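Local coordinates for peptidase M16 C-terminal domain-containing protein (Enterococcus faecalis, PDB 3D3Y) that is of unknown function but is related to the M16 metallopeptidases and may bind a metal ion, with no proteolytic activity established, at residues Leu27-Asn32 / Glu115-Pro120; Thr44-Leu49 / Ala189-Lys194; Ile77-Lys82 / His86-Ser91; Val201-Leu206 / Leu221-Arg226. One frame throughout, in Å; residues are numbered along the deposited sequence.

Contact 1 (Leu27-Asn32 / Glu115-Pro120)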
loop_
_atom_site.group_PDB
_atom_site.type_symbol
_atom_site.label_atom_id
_atom_site.label_comp_id
_atom_site.label_asym_id
_atom_site.label_seq_id
_atom_site.Cartn_x
_atom_site.Cartn_y
_atom_site.Cartn_z
ATOM N N LEU A 27 11.023 8.845 -11.946
ATOM C CA LEU A 27 9.762 9.355 -12.443
ATOM C C LEU A 27 8.636 8.477 -11.936
ATOM O O LEU A 27 8.761 7.232 -11.886
ATOM C CB LEU A 27 9.725 9.346 -13.974
ATOM C CG LEU A 27 10.721 10.203 -14.764
ATOM C CD1 LEU A 27 12.001 9.420 -14.976
ATOM C CD2 LEU A 27 10.098 10.554 -16.094
ATOM N N LEU A 28 7.535 9.128 -11.564
ATOM C CA LEU A 28 6.336 8.434 -11.092
ATOM C C LEU A 28 5.146 9.102 -11.713
ATOM O O LEU A 28 4.979 10.325 -11.584
ATOM C CB LEU A 28 6.252 8.467 -9.569
ATOM C CG LEU A 28 4.933 8.020 -8.910
ATOM C CD1 LEU A 28 4.659 6.491 -9.101
ATOM C CD2 LEU A 28 4.994 8.432 -7.436
ATOM N N VAL A 29 4.336 8.313 -12.419
ATOM C CA VAL A 29 3.028 8.771 -12.847
ATOM C C VAL A 29 1.982 8.012 -12.022
ATOM O O VAL A 29 1.893 6.758 -12.106
ATOM C CB VAL A 29 2.800 8.536 -14.330
ATOM C CG1 VAL A 29 1.482 9.205 -14.779
ATOM C CG2 VAL A 29 3.998 9.071 -15.144
ATOM N N ARG A 30 1.230 8.754 -11.202
ATOM C CA ARG A 30 0.276 8.107 -10.303
ATOM C C ARG A 30 -1.171 8.489 -10.639
ATOM O O ARG A 30 -1.552 9.682 -10.578
ATOM C CB ARG A 30 0.637 8.347 -8.829
ATOM C CG ARG A 30 -0.363 7.708 -7.836
ATOM C CD ARG A 30 0.202 7.560 -6.401
ATOM N NE ARG A 30 1.252 6.546 -6.316
ATOM C CZ ARG A 30 2.208 6.523 -5.383
ATOM N NH1 ARG A 30 2.270 7.466 -4.430
ATOM N NH2 ARG A 30 3.101 5.534 -5.395
ATOM N N PHE A 31 -1.940 7.493 -11.078
ATOM C CA PHE A 31 -3.384 7.667 -11.318
ATOM C C PHE A 31 -4.157 7.339 -10.037
ATOM O O PHE A 31 -3.972 6.292 -9.433
ATOM C CB PHE A 31 -3.888 6.765 -12.445
ATOM C CG PHE A 31 -3.272 7.048 -13.795
ATOM C CD1 PHE A 31 -4.040 7.633 -14.811
ATOM C CD2 PHE A 31 -1.940 6.720 -14.052
ATOM C CE1 PHE A 31 -3.487 7.903 -16.060
ATOM C CE2 PHE A 31 -1.388 6.955 -15.298
ATOM C CZ PHE A 31 -2.183 7.559 -16.306
ATOM N N ASN A 32 -5.011 8.252 -9.608
ATOM C CA ASN A 32 -5.646 8.148 -8.302
ATOM C C ASN A 32 -7.146 8.077 -8.522
ATOM O O ASN A 32 -7.696 8.896 -9.271
ATOM C CB ASN A 32 -5.252 9.380 -7.472
ATOM C CG ASN A 32 -5.633 9.270 -5.986
ATOM O OD1 ASN A 32 -6.815 9.110 -5.620
ATOM N ND2 ASN A 32 -4.627 9.376 -5.127
ATOM N N GLU A 115 4.346 6.648 -24.981
ATOM C CA GLU A 115 4.076 5.377 -25.677
ATOM C C GLU A 115 3.307 4.432 -24.775
ATOM O O GLU A 115 2.219 3.919 -25.149
ATOM C CB GLU A 115 5.375 4.721 -26.178
ATOM C CG GLU A 115 6.025 5.427 -27.415
ATOM C CD GLU A 115 5.171 5.307 -28.705
ATOM O OE1 GLU A 115 4.364 4.348 -28.842
ATOM O OE2 GLU A 115 5.300 6.190 -29.586
ATOM N N ILE A 116 3.844 4.218 -23.578
ATOM C CA ILE A 116 3.185 3.335 -22.597
ATOM C C ILE A 116 1.744 3.768 -22.247
ATOM O O ILE A 116 0.818 2.955 -22.233
ATOM C CB ILE A 116 4.028 3.213 -21.318
ATOM C CG1 ILE A 116 5.370 2.510 -21.637
ATOM C CG2 ILE A 116 3.207 2.500 -20.187
ATOM C CD1 ILE A 116 5.227 1.133 -22.347
ATOM N N ILE A 117 1.574 5.061 -21.982
ATOM C CA ILE A 117 0.291 5.566 -21.477
ATOM C C ILE A 117 -0.773 5.776 -22.548
ATOM O O ILE A 117 -1.945 5.404 -22.353
ATOM C CB ILE A 117 0.503 6.847 -20.654
ATOM C CG1 ILE A 117 1.364 6.516 -19.420
ATOM C CG2 ILE A 117 -0.834 7.475 -20.270
ATOM C CD1 ILE A 117 1.779 7.773 -18.641
ATOM N N PHE A 118 -0.358 6.332 -23.684
ATOM C CA PHE A 118 -1.281 6.707 -24.745
ATOM C C PHE A 118 -1.294 5.780 -25.957
ATOM O O PHE A 118 -2.140 5.920 -26.837
ATOM C CB PHE A 118 -0.977 8.147 -25.158
ATOM C CG PHE A 118 -1.181 9.135 -24.043
ATOM C CD1 PHE A 118 -2.442 9.669 -23.804
ATOM C CD2 PHE A 118 -0.118 9.518 -23.222
ATOM C CE1 PHE A 118 -2.645 10.574 -22.765
ATOM C CE2 PHE A 118 -0.311 10.422 -22.177
ATOM C CZ PHE A 118 -1.593 10.940 -21.948
ATOM N N ALA A 119 -0.351 4.846 -26.022
ATOM C CA ALA A 119 -0.340 3.899 -27.137
ATOM C C ALA A 119 -0.226 2.481 -26.610
ATOM O O ALA A 119 0.715 1.771 -26.944
ATOM C CB ALA A 119 0.791 4.221 -28.173
ATOM N N PRO A 120 -1.202 2.060 -25.781
ATOM C CA PRO A 120 -1.165 0.688 -25.290
ATOM C C PRO A 120 -1.485 -0.273 -26.427
ATOM O O PRO A 120 -1.903 0.162 -27.512
ATOM C CB PRO A 120 -2.285 0.678 -24.258
ATOM C CG PRO A 120 -3.258 1.680 -24.771
ATOM C CD PRO A 120 -2.369 2.789 -25.222
#

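Contact 2 (Thr44-Leu49 / Ala189-Lys194)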
loop_
_atom_site.group_PDB
_atom_site.type_symbol
_atom_site.label_atom_id
_atom_site.label_comp_id
_atom_site.label_asym_id
_atom_site.label_seq_id
_atom_site.Cartn_x
_atom_site.Cartn_y
_atom_site.Cartn_z
ATOM N N THR A 44 -5.665 -3.626 -11.396
ATOM C CA THR A 44 -4.567 -4.602 -11.206
ATOM C C THR A 44 -4.130 -5.284 -12.499
ATOM O O THR A 44 -2.916 -5.362 -12.790
ATOM C CB THR A 44 -4.937 -5.650 -10.134
ATOM O OG1 THR A 44 -5.293 -4.955 -8.950
ATOM C CG2 THR A 44 -3.792 -6.642 -9.826
ATOM N N LEU A 45 -5.087 -5.815 -13.249
ATOM C CA LEU A 45 -4.751 -6.491 -14.510
ATOM C C LEU A 45 -4.203 -5.509 -15.551
ATOM O O LEU A 45 -3.252 -5.816 -16.290
ATOM C CB LEU A 45 -5.975 -7.231 -15.093
ATOM C CG LEU A 45 -5.797 -7.982 -16.433
ATOM C CD1 LEU A 45 -4.593 -9.006 -16.338
ATOM C CD2 LEU A 45 -7.093 -8.733 -16.747
ATOM N N LEU A 46 -4.812 -4.332 -15.621
ATOM C CA LEU A 46 -4.331 -3.288 -16.512
ATOM C C LEU A 46 -2.848 -2.954 -16.259
ATOM O O LEU A 46 -2.087 -2.713 -17.193
ATOM C CB LEU A 46 -5.184 -2.034 -16.351
ATOM C CG LEU A 46 -4.843 -0.926 -17.346
ATOM C CD1 LEU A 46 -5.071 -1.355 -18.837
ATOM C CD2 LEU A 46 -5.681 0.307 -17.007
ATOM N N SER A 47 -2.446 -2.894 -14.997
ATOM C CA SER A 47 -1.054 -2.588 -14.701
ATOM C C SER A 47 -0.135 -3.647 -15.333
ATOM O O SER A 47 0.963 -3.310 -15.814
ATOM C CB SER A 47 -0.824 -2.446 -13.183
ATOM O OG SER A 47 -0.794 -3.703 -12.528
ATOM N N SER A 48 -0.560 -4.918 -15.359
ATOM C CA SER A 48 0.250 -5.935 -16.035
ATOM C C SER A 48 0.224 -5.765 -17.556
ATOM O O SER A 48 1.233 -5.933 -18.208
ATOM C CB SER A 48 -0.233 -7.340 -15.720
ATOM O OG SER A 48 0.193 -7.697 -14.426
ATOM N N LEU A 49 -0.922 -5.384 -18.100
ATOM C CA LEU A 49 -1.061 -5.272 -19.546
ATOM C C LEU A 49 -0.209 -4.135 -20.068
ATOM O O LEU A 49 0.498 -4.307 -21.094
ATOM C CB LEU A 49 -2.526 -5.089 -19.953
ATOM C CG LEU A 49 -3.484 -6.259 -19.675
ATOM C CD1 LEU A 49 -4.955 -5.849 -19.805
ATOM C CD2 LEU A 49 -3.219 -7.463 -20.618
ATOM N N ALA A 189 -9.815 -2.887 -22.128
ATOM C CA ALA A 189 -9.661 -1.763 -23.058
ATOM C C ALA A 189 -10.669 -0.647 -22.737
ATOM O O ALA A 189 -10.332 0.538 -22.780
ATOM C CB ALA A 189 -9.846 -2.228 -24.491
ATOM N N ALA A 190 -11.907 -1.027 -22.431
ATOM C CA ALA A 190 -12.877 -0.042 -21.986
ATOM C C ALA A 190 -12.410 0.633 -20.691
ATOM O O ALA A 190 -12.505 1.868 -20.549
ATOM C CB ALA A 190 -14.278 -0.670 -21.822
ATOM N N TYR A 191 -11.910 -0.165 -19.750
ATOM C CA TYR A 191 -11.473 0.393 -18.477
ATOM C C TYR A 191 -10.268 1.345 -18.689
ATOM O O TYR A 191 -10.249 2.467 -18.143
ATOM C CB TYR A 191 -11.187 -0.676 -17.382
ATOM C CG TYR A 191 -10.740 0.080 -16.162
ATOM C CD1 TYR A 191 -11.663 0.920 -15.499
ATOM C CD2 TYR A 191 -9.392 0.105 -15.766
ATOM C CE1 TYR A 191 -11.271 1.724 -14.452
ATOM C CE2 TYR A 191 -8.973 0.912 -14.688
ATOM C CZ TYR A 191 -9.934 1.708 -14.040
ATOM O OH TYR A 191 -9.593 2.519 -13.005
ATOM N N TYR A 192 -9.275 0.910 -19.465
ATOM C CA TYR A 192 -8.150 1.787 -19.827
ATOM C C TYR A 192 -8.640 3.196 -20.217
ATOM O O TYR A 192 -8.128 4.219 -19.725
ATOM C CB TYR A 192 -7.331 1.193 -20.980
ATOM C CG TYR A 192 -6.461 2.228 -21.658
ATOM C CD1 TYR A 192 -5.243 2.636 -21.081
ATOM C CD2 TYR A 192 -6.863 2.808 -22.877
ATOM C CE1 TYR A 192 -4.437 3.612 -21.706
ATOM C CE2 TYR A 192 -6.079 3.767 -23.502
ATOM C CZ TYR A 192 -4.860 4.154 -22.914
ATOM O OH TYR A 192 -4.108 5.130 -23.536
ATOM N N GLN A 193 -9.639 3.254 -21.082
ATOM C CA GLN A 193 -10.138 4.545 -21.571
ATOM C C GLN A 193 -10.747 5.377 -20.458
ATOM O O GLN A 193 -10.586 6.593 -20.425
ATOM C CB GLN A 193 -11.161 4.331 -22.686
ATOM C CG GLN A 193 -10.472 4.092 -24.009
ATOM C CD GLN A 193 -11.398 3.507 -25.043
ATOM O OE1 GLN A 193 -12.252 4.213 -25.609
ATOM N NE2 GLN A 193 -11.225 2.201 -25.319
ATOM N N LYS A 194 -11.468 4.716 -19.557
ATOM C CA LYS A 194 -12.091 5.396 -18.406
ATOM C C LYS A 194 -11.043 5.900 -17.383
ATOM O O LYS A 194 -11.095 7.048 -16.968
ATOM C CB LYS A 194 -13.137 4.484 -17.733
ATOM C CG LYS A 194 -13.793 5.115 -16.497
ATOM C CD LYS A 194 -14.702 4.155 -15.699
ATOM C CE LYS A 194 -15.756 4.946 -14.910
ATOM N NZ LYS A 194 -16.818 5.550 -15.778
#

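Contact 3 (Ile77-Lys82 / His86-Ser91)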
loop_
_atom_site.group_PDB
_atom_site.type_symbol
_atom_site.label_atom_id
_atom_site.label_comp_id
_atom_site.label_asym_id
_atom_site.label_seq_id
_atom_site.Cartn_x
_atom_site.Cartn_y
_atom_site.Cartn_z
ATOM N N ILE A 77 5.094 -1.057 -13.577
ATOM C CA ILE A 77 3.763 -0.583 -13.221
ATOM C C ILE A 77 3.183 -1.534 -12.161
ATOM O O ILE A 77 3.291 -2.787 -12.286
ATOM C CB ILE A 77 2.821 -0.505 -14.464
ATOM C CG1 ILE A 77 3.492 0.229 -15.638
ATOM C CG2 ILE A 77 1.488 0.198 -14.119
ATOM C CD1 ILE A 77 2.530 0.399 -16.894
ATOM N N GLY A 78 2.585 -0.955 -11.120
ATOM C CA GLY A 78 1.829 -1.765 -10.143
ATOM C C GLY A 78 0.685 -0.945 -9.529
ATOM O O GLY A 78 0.415 0.162 -9.960
ATOM N N VAL A 79 0.031 -1.501 -8.506
ATOM C CA VAL A 79 -1.081 -0.844 -7.871
ATOM C C VAL A 79 -0.938 -0.960 -6.380
ATOM O O VAL A 79 -0.257 -1.870 -5.870
ATOM C CB VAL A 79 -2.460 -1.441 -8.297
ATOM C CG1 VAL A 79 -2.707 -1.220 -9.773
ATOM C CG2 VAL A 79 -2.532 -2.939 -7.966
ATOM N N SER A 80 -1.573 -0.025 -5.678
ATOM C CA SER A 80 -1.666 -0.135 -4.228
ATOM C C SER A 80 -2.947 0.515 -3.726
ATOM O O SER A 80 -3.685 1.146 -4.485
ATOM C CB SER A 80 -0.419 0.448 -3.535
ATOM O OG SER A 80 -0.188 1.760 -3.980
ATOM N N LYS A 81 -3.225 0.335 -2.443
ATOM C CA LYS A 81 -4.486 0.776 -1.866
ATOM C C LYS A 81 -4.057 1.633 -0.708
ATOM O O LYS A 81 -3.150 1.248 0.000
ATOM C CB LYS A 81 -5.234 -0.476 -1.379
ATOM C CG LYS A 81 -6.398 -0.285 -0.447
ATOM C CD LYS A 81 -7.185 -1.623 -0.424
ATOM C CE LYS A 81 -7.939 -1.805 0.861
ATOM N NZ LYS A 81 -8.554 -3.175 0.956
ATOM N N LYS A 82 -4.713 2.763 -0.498
ATOM C CA LYS A 82 -4.374 3.629 0.624
ATOM C C LYS A 82 -5.646 4.268 1.085
ATOM O O LYS A 82 -6.226 5.089 0.365
ATOM C CB LYS A 82 -3.388 4.733 0.217
ATOM C CG LYS A 82 -2.672 5.437 1.416
ATOM C CD LYS A 82 -1.518 4.529 1.845
ATOM C CE LYS A 82 -0.641 5.133 2.884
ATOM N NZ LYS A 82 0.287 4.030 3.295
ATOM N N HIS A 86 -7.333 4.063 -4.482
ATOM C CA HIS A 86 -6.603 2.979 -5.115
ATOM C C HIS A 86 -5.692 3.678 -6.138
ATOM O O HIS A 86 -6.137 4.578 -6.901
ATOM C CB HIS A 86 -7.568 1.959 -5.777
ATOM C CG HIS A 86 -6.897 0.686 -6.207
ATOM N ND1 HIS A 86 -6.364 0.512 -7.466
ATOM C CD2 HIS A 86 -6.646 -0.460 -5.530
ATOM C CE1 HIS A 86 -5.820 -0.694 -7.551
ATOM N NE2 HIS A 86 -5.977 -1.305 -6.385
ATOM N N TRP A 87 -4.413 3.318 -6.098
ATOM C CA TRP A 87 -3.386 4.015 -6.853
ATOM C C TRP A 87 -2.849 3.082 -7.951
ATOM O O TRP A 87 -2.566 1.922 -7.696
ATOM C CB TRP A 87 -2.218 4.392 -5.906
ATOM C CG TRP A 87 -2.528 5.337 -4.727
ATOM C CD1 TRP A 87 -3.673 6.077 -4.506
ATOM C CD2 TRP A 87 -1.617 5.685 -3.682
ATOM N NE1 TRP A 87 -3.527 6.839 -3.339
ATOM C CE2 TRP A 87 -2.273 6.613 -2.828
ATOM C CE3 TRP A 87 -0.290 5.299 -3.382
ATOM C CZ2 TRP A 87 -1.650 7.160 -1.693
ATOM C CZ3 TRP A 87 0.336 5.846 -2.231
ATOM C CH2 TRP A 87 -0.356 6.761 -1.404
ATOM N N PHE A 88 -2.652 3.623 -9.154
ATOM C CA PHE A 88 -2.082 2.896 -10.295
ATOM C C PHE A 88 -0.794 3.654 -10.601
ATOM O O PHE A 88 -0.827 4.847 -10.900
ATOM C CB PHE A 88 -3.063 2.934 -11.448
ATOM C CG PHE A 88 -2.612 2.236 -12.706
ATOM C CD1 PHE A 88 -3.170 1.001 -13.056
ATOM C CD2 PHE A 88 -1.700 2.846 -13.592
ATOM C CE1 PHE A 88 -2.822 0.380 -14.259
ATOM C CE2 PHE A 88 -1.319 2.226 -14.800
ATOM C CZ PHE A 88 -1.880 0.970 -15.130
ATOM N N ASN A 89 0.333 2.957 -10.487
ATOM C CA ASN A 89 1.643 3.608 -10.351
ATOM C C ASN A 89 2.617 3.202 -11.443
ATOM O O ASN A 89 3.020 2.041 -11.504
ATOM C CB ASN A 89 2.269 3.171 -9.016
ATOM C CG ASN A 89 1.328 3.333 -7.831
ATOM O OD1 ASN A 89 0.817 4.417 -7.600
ATOM N ND2 ASN A 89 1.116 2.254 -7.067
ATOM N N ILE A 90 3.025 4.149 -12.277
ATOM C CA ILE A 90 4.003 3.846 -13.330
ATOM C C ILE A 90 5.291 4.500 -12.891
ATOM O O ILE A 90 5.336 5.712 -12.641
ATOM C CB ILE A 90 3.573 4.430 -14.685
ATOM C CG1 ILE A 90 2.221 3.835 -15.119
ATOM C CG2 ILE A 90 4.651 4.206 -15.765
ATOM C CD1 ILE A 90 1.602 4.600 -16.320
ATOM N N SER A 91 6.332 3.680 -12.771
ATOM C CA SER A 91 7.614 4.140 -12.234
ATOM C C SER A 91 8.707 3.926 -13.266
ATOM O O SER A 91 8.689 2.911 -13.988
ATOM C CB SER A 91 7.957 3.302 -10.991
ATOM O OG SER A 91 6.976 3.513 -9.968
#

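Contact 4 (Val201-Leu206 / Leu221-Arg226). With EDO (1,2-ethanediol), chain I.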
loop_
_atom_site.group_PDB
_atom_site.type_symbol
_atom_site.label_atom_id
_atom_site.label_comp_id
_atom_site.label_asym_id
_atom_site.label_seq_id
_atom_site.Cartn_x
_atom_site.Cartn_y
_atom_site.Cartn_z
ATOM N N VAL A 201 -4.347 12.672 -11.840
ATOM C CA VAL A 201 -3.028 12.200 -12.251
ATOM C C VAL A 201 -1.996 13.145 -11.655
ATOM O O VAL A 201 -2.148 14.367 -11.743
ATOM C CB VAL A 201 -2.900 12.183 -13.808
ATOM C CG1 VAL A 201 -1.505 11.680 -14.236
ATOM C CG2 VAL A 201 -3.963 11.280 -14.422
ATOM N N ASP A 202 -0.971 12.582 -11.026
ATOM C CA ASP A 202 0.136 13.393 -10.518
ATOM C C ASP A 202 1.447 12.762 -10.969
ATOM O O ASP A 202 1.629 11.542 -10.919
ATOM C CB ASP A 202 0.057 13.570 -8.987
ATOM C CG ASP A 202 -1.048 14.515 -8.582
ATOM O OD1 ASP A 202 -0.813 15.741 -8.550
ATOM O OD2 ASP A 202 -2.177 14.036 -8.332
ATOM N N ILE A 203 2.340 13.608 -11.464
ATOM C CA ILE A 203 3.592 13.155 -12.054
ATOM C C ILE A 203 4.679 13.778 -11.233
ATOM O O ILE A 203 4.655 15.008 -10.963
ATOM C CB ILE A 203 3.715 13.610 -13.521
ATOM C CG1 ILE A 203 2.565 13.013 -14.332
ATOM C CG2 ILE A 203 5.079 13.192 -14.093
ATOM C CD1 ILE A 203 2.487 13.512 -15.776
ATOM N N PHE A 204 5.594 12.928 -10.785
ATOM C CA PHE A 204 6.718 13.356 -9.962
ATOM C C PHE A 204 8.044 13.065 -10.647
ATOM O O PHE A 204 8.233 11.996 -11.264
ATOM C CB PHE A 204 6.679 12.641 -8.611
ATOM C CG PHE A 204 5.567 13.100 -7.730
ATOM C CD1 PHE A 204 5.813 13.977 -6.686
ATOM C CD2 PHE A 204 4.255 12.657 -7.948
ATOM C CE1 PHE A 204 4.777 14.419 -5.878
ATOM C CE2 PHE A 204 3.222 13.097 -7.132
ATOM C CZ PHE A 204 3.479 13.964 -6.104
ATOM N N VAL A 205 8.960 14.022 -10.530
ATOM C CA VAL A 205 10.305 13.865 -11.027
ATOM C C VAL A 205 11.239 14.277 -9.909
ATOM O O VAL A 205 11.210 15.428 -9.458
ATOM C CB VAL A 205 10.572 14.741 -12.296
ATOM C CG1 VAL A 205 11.991 14.499 -12.793
ATOM C CG2 VAL A 205 9.560 14.398 -13.372
ATOM N N LEU A 206 12.050 13.323 -9.456
ATOM C CA LEU A 206 13.004 13.538 -8.380
ATOM C C LEU A 206 14.407 13.289 -8.916
ATOM O O LEU A 206 14.743 12.151 -9.342
ATOM C CB LEU A 206 12.705 12.605 -7.193
ATOM C CG LEU A 206 13.805 12.493 -6.121
ATOM C CD1 LEU A 206 13.691 13.650 -5.179
ATOM C CD2 LEU A 206 13.684 11.212 -5.359
ATOM N N LEU A 221 2.219 15.221 -23.301
ATOM C CA LEU A 221 1.330 14.086 -22.973
ATOM C C LEU A 221 -0.131 14.531 -23.108
ATOM O O LEU A 221 -0.591 15.403 -22.364
ATOM C CB LEU A 221 1.652 13.529 -21.577
ATOM C CG LEU A 221 2.784 12.486 -21.502
ATOM C CD1 LEU A 221 4.042 12.894 -22.254
ATOM C CD2 LEU A 221 3.104 12.108 -20.031
ATOM N N PRO A 222 -0.868 13.967 -24.096
ATOM C CA PRO A 222 -2.148 14.623 -24.394
ATOM C C PRO A 222 -3.309 14.273 -23.443
ATOM O O PRO A 222 -4.342 13.784 -23.904
ATOM C CB PRO A 222 -2.447 14.158 -25.840
ATOM C CG PRO A 222 -1.798 12.781 -25.925
ATOM C CD PRO A 222 -0.604 12.806 -24.980
ATOM N N PHE A 223 -3.147 14.568 -22.147
ATOM C CA PHE A 223 -4.217 14.371 -21.147
ATOM C C PHE A 223 -5.316 15.355 -21.386
ATOM O O PHE A 223 -5.063 16.538 -21.620
ATOM C CB PHE A 223 -3.712 14.586 -19.714
ATOM C CG PHE A 223 -2.802 13.482 -19.212
ATOM C CD1 PHE A 223 -3.316 12.245 -18.863
ATOM C CD2 PHE A 223 -1.445 13.697 -19.108
ATOM C CE1 PHE A 223 -2.469 11.223 -18.408
ATOM C CE2 PHE A 223 -0.596 12.711 -18.679
ATOM C CZ PHE A 223 -1.100 11.466 -18.308
ATOM N N THR A 224 -6.545 14.889 -21.324
ATOM C CA THR A 224 -7.673 15.834 -21.341
ATOM C C THR A 224 -7.961 16.277 -19.899
ATOM O O THR A 224 -7.575 15.571 -18.953
ATOM C CB THR A 224 -8.904 15.163 -21.932
ATOM O OG1 THR A 224 -9.110 13.909 -21.261
ATOM C CG2 THR A 224 -8.679 14.895 -23.431
ATOM N N PRO A 225 -8.646 17.436 -19.717
ATOM C CA PRO A 225 -8.973 17.937 -18.382
ATOM C C PRO A 225 -9.883 16.969 -17.665
ATOM O O PRO A 225 -10.660 16.257 -18.293
ATOM C CB PRO A 225 -9.741 19.273 -18.657
ATOM C CG PRO A 225 -9.401 19.618 -20.027
ATOM C CD PRO A 225 -9.139 18.336 -20.770
ATOM N N ARG A 226 -9.744 16.890 -16.354
ATOM C CA ARG A 226 -10.717 16.146 -15.552
ATOM C C ARG A 226 -10.816 16.804 -14.192
ATOM O O ARG A 226 -10.146 17.804 -13.942
ATOM C CB ARG A 226 -10.394 14.628 -15.482
ATOM C CG ARG A 226 -9.261 14.224 -14.534
ATOM C CD ARG A 226 -7.825 14.512 -15.049
ATOM N NE ARG A 226 -7.606 14.198 -16.464
ATOM C CZ ARG A 226 -7.387 12.986 -16.976
ATOM N NH1 ARG A 226 -7.336 11.894 -16.215
ATOM N NH2 ARG A 226 -7.216 12.864 -18.288
HETATM C C1 EDO I . -7.487 11.640 -21.240
HETATM O O1 EDO I . -6.072 11.694 -21.181
HETATM C C2 EDO I . -7.903 10.791 -22.425
HETATM O O2 EDO I . -9.317 10.928 -22.529
#

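Contact 1 (Leu27-Asn32 / Glu115-Pro120)
In the alpha/beta half of this M16-like fold, helix 105-118 packs on one face of the mixed sheet, and its last turn meets the inner strand 24-34 through V29, F31 and I117. The contact is wholly apolar and buried, with no hydrogen bond between the two segments. I117 sits between the two strand residues and gives each a separate branch. Its CG1 arm, extended with chi2 at 172°, carries CD1 tip to tip onto V29 CG1 at 4.1 Å. The other branch, CG2, lies at the edge of the F31 ring, near its plane. V29 and F31 project from the same face of the strand, whereas R30, between them, points to the other face and forms a salt bridge with E373. I90 of the neighbouring strand and L196 of helix 185-198 also touch I117. I117 CG2 also stands over one face of the F118 ring, offset toward the rim and 3.5 Å above the plane; I117 CG2 lies 4.2 Å from F31 CZ.

Contact 2 (Thr44-Leu49 / Ala189-Lys194)
L46 of helix 40-52 makes the contact with segment 189-194, reaching Y191 and Y192 with its two methyls. Before it, T44 touches L139 and L45 touches F132, both of helix 129-148, while L45 also reaches L188 of helix 185-198. At L46, a first torsion of -174° sets CG anti to the backbone N and sends the fork toward the second helix. CD1 rests against Y192 CB at 4.0 Å. CD2 approaches Y191 CD2 to 3.9 Å, the leucine side chain crossing the tyrosine at about a right angle and meeting its ring obliquely. The same CD2 lies 4.0 Å from Y192 CA, so it is set close against the backbone of the second helix. One residue on, S47 turns its OG back to T44 O, a 2.7 Å bond within its own helix. L49, a turn beyond L46, packs on L188 of the second helix and on F127. The tyrosine hydroxyls are bound elsewhere, Y191 OH to R43 NH1 and Y192 OH to I117 O, away from L46, which packs along one side of the Y191 ring and against Y192 CB. This is plain apolar helix-to-helix packing within the alpha/beta half of an M16-like fold.

Contact 3 (Ile77-Lys82 / His86-Ser91)
W87 lays one face of its indole against K82, whose CB stands over the six-membered ring, 4.0 Å from its centroid, in a CH-pi contact. Both belong to an antiparallel beta hairpin, strands 74-82 and 85-95, at the edge of the mixed sheet. Its backbone is joined at two hydrogen-bonded pairs, G78 with N89 and S80 with W87, each giving one bond in either direction. The W87 N to S80 O bond is 2.8 Å long and almost straight, 179° at the hydrogen. At the non-hydrogen-bonded pairs, V79 CA and I77 CA bring their hydrogens to W87 O and N89 O. On the face bearing I77, V79, F88 and I90, I77 CG2 is pressed obliquely on the F88 ring, 3.5 Å from CE2, and I77 lies side by side with I90. V79 CB meets H86 CE1 at 3.5 Å, while S80 O stands over one face of the imidazole. Both H86 nitrogens have partners outside the hairpin, ND1 with R43 NE and NE2 with S173 O. On the other face, N89 has CG anti to its carbonyl carbon (chi1 -50°), which brings the amide toward S80 and lets it divide its duties: OD1 accepts from R30 NE, and ND2 gives a weak bond of 3.4 Å to S80 OG.

Contact 4 (Val201-Leu206 / Leu221-Arg226)
F223 reaches from the loop after helix 211-219 toward strand 200-207. Its CB lies near O1 of a bound 1,2-ethanediol, probably a crystallisation additive and less certainly placed, and on the ring CD1 is nearer that atom at 3.6 Å. The far rim turns to the strand: CE2 meets I203 CD1 at 4.3 Å, and at the tip CZ meets V201 CG1 at 4.1 Å, both approaching the ring obliquely. The V201 and F223 side chains come from opposite directions, and F118 adds an edge-to-face contact with F223. The second methyl of V201, CG2, lies 3.9 Å from R226 NH1. The arginine is folded back by bends at chi2 (-76°) and chi3 (-42°), and its NE and NH2 both grip T224 O, which lies in the guanidinium plane. NH1 bonds D199 O and NH2 also bonds L196 O. Carbonyl oxygens thus engage the buried guanidinium at all three nitrogens, which probably lowers the cost of placing its charge beside a valine methyl.

Overall arrangement
All four contacts belong to one alpha/beta half of the chain, built round its six-stranded sheet. Contacts 1, 2 and 4 are buried and owe their cross-segment packing to side chains; contact 3, nearer the chain's centre, is partly buried, lies at the sheet edge and joins main-chain hydrogen bonds to side-chain packing on both faces. Strand 24-34 of contact 1 runs between strand 85-95 of contact 3 and strand 200-207 of contact 4, with main-chain bonds to both. Contacts 1 and 2 meet through I117 O and Y192 OH, and helix 40-52 packs on the hairpin. Contacts 2 and 4 do not touch, their centres about 17 Å apart. Contact 4 alone brings an arginine into the cross-segment packing.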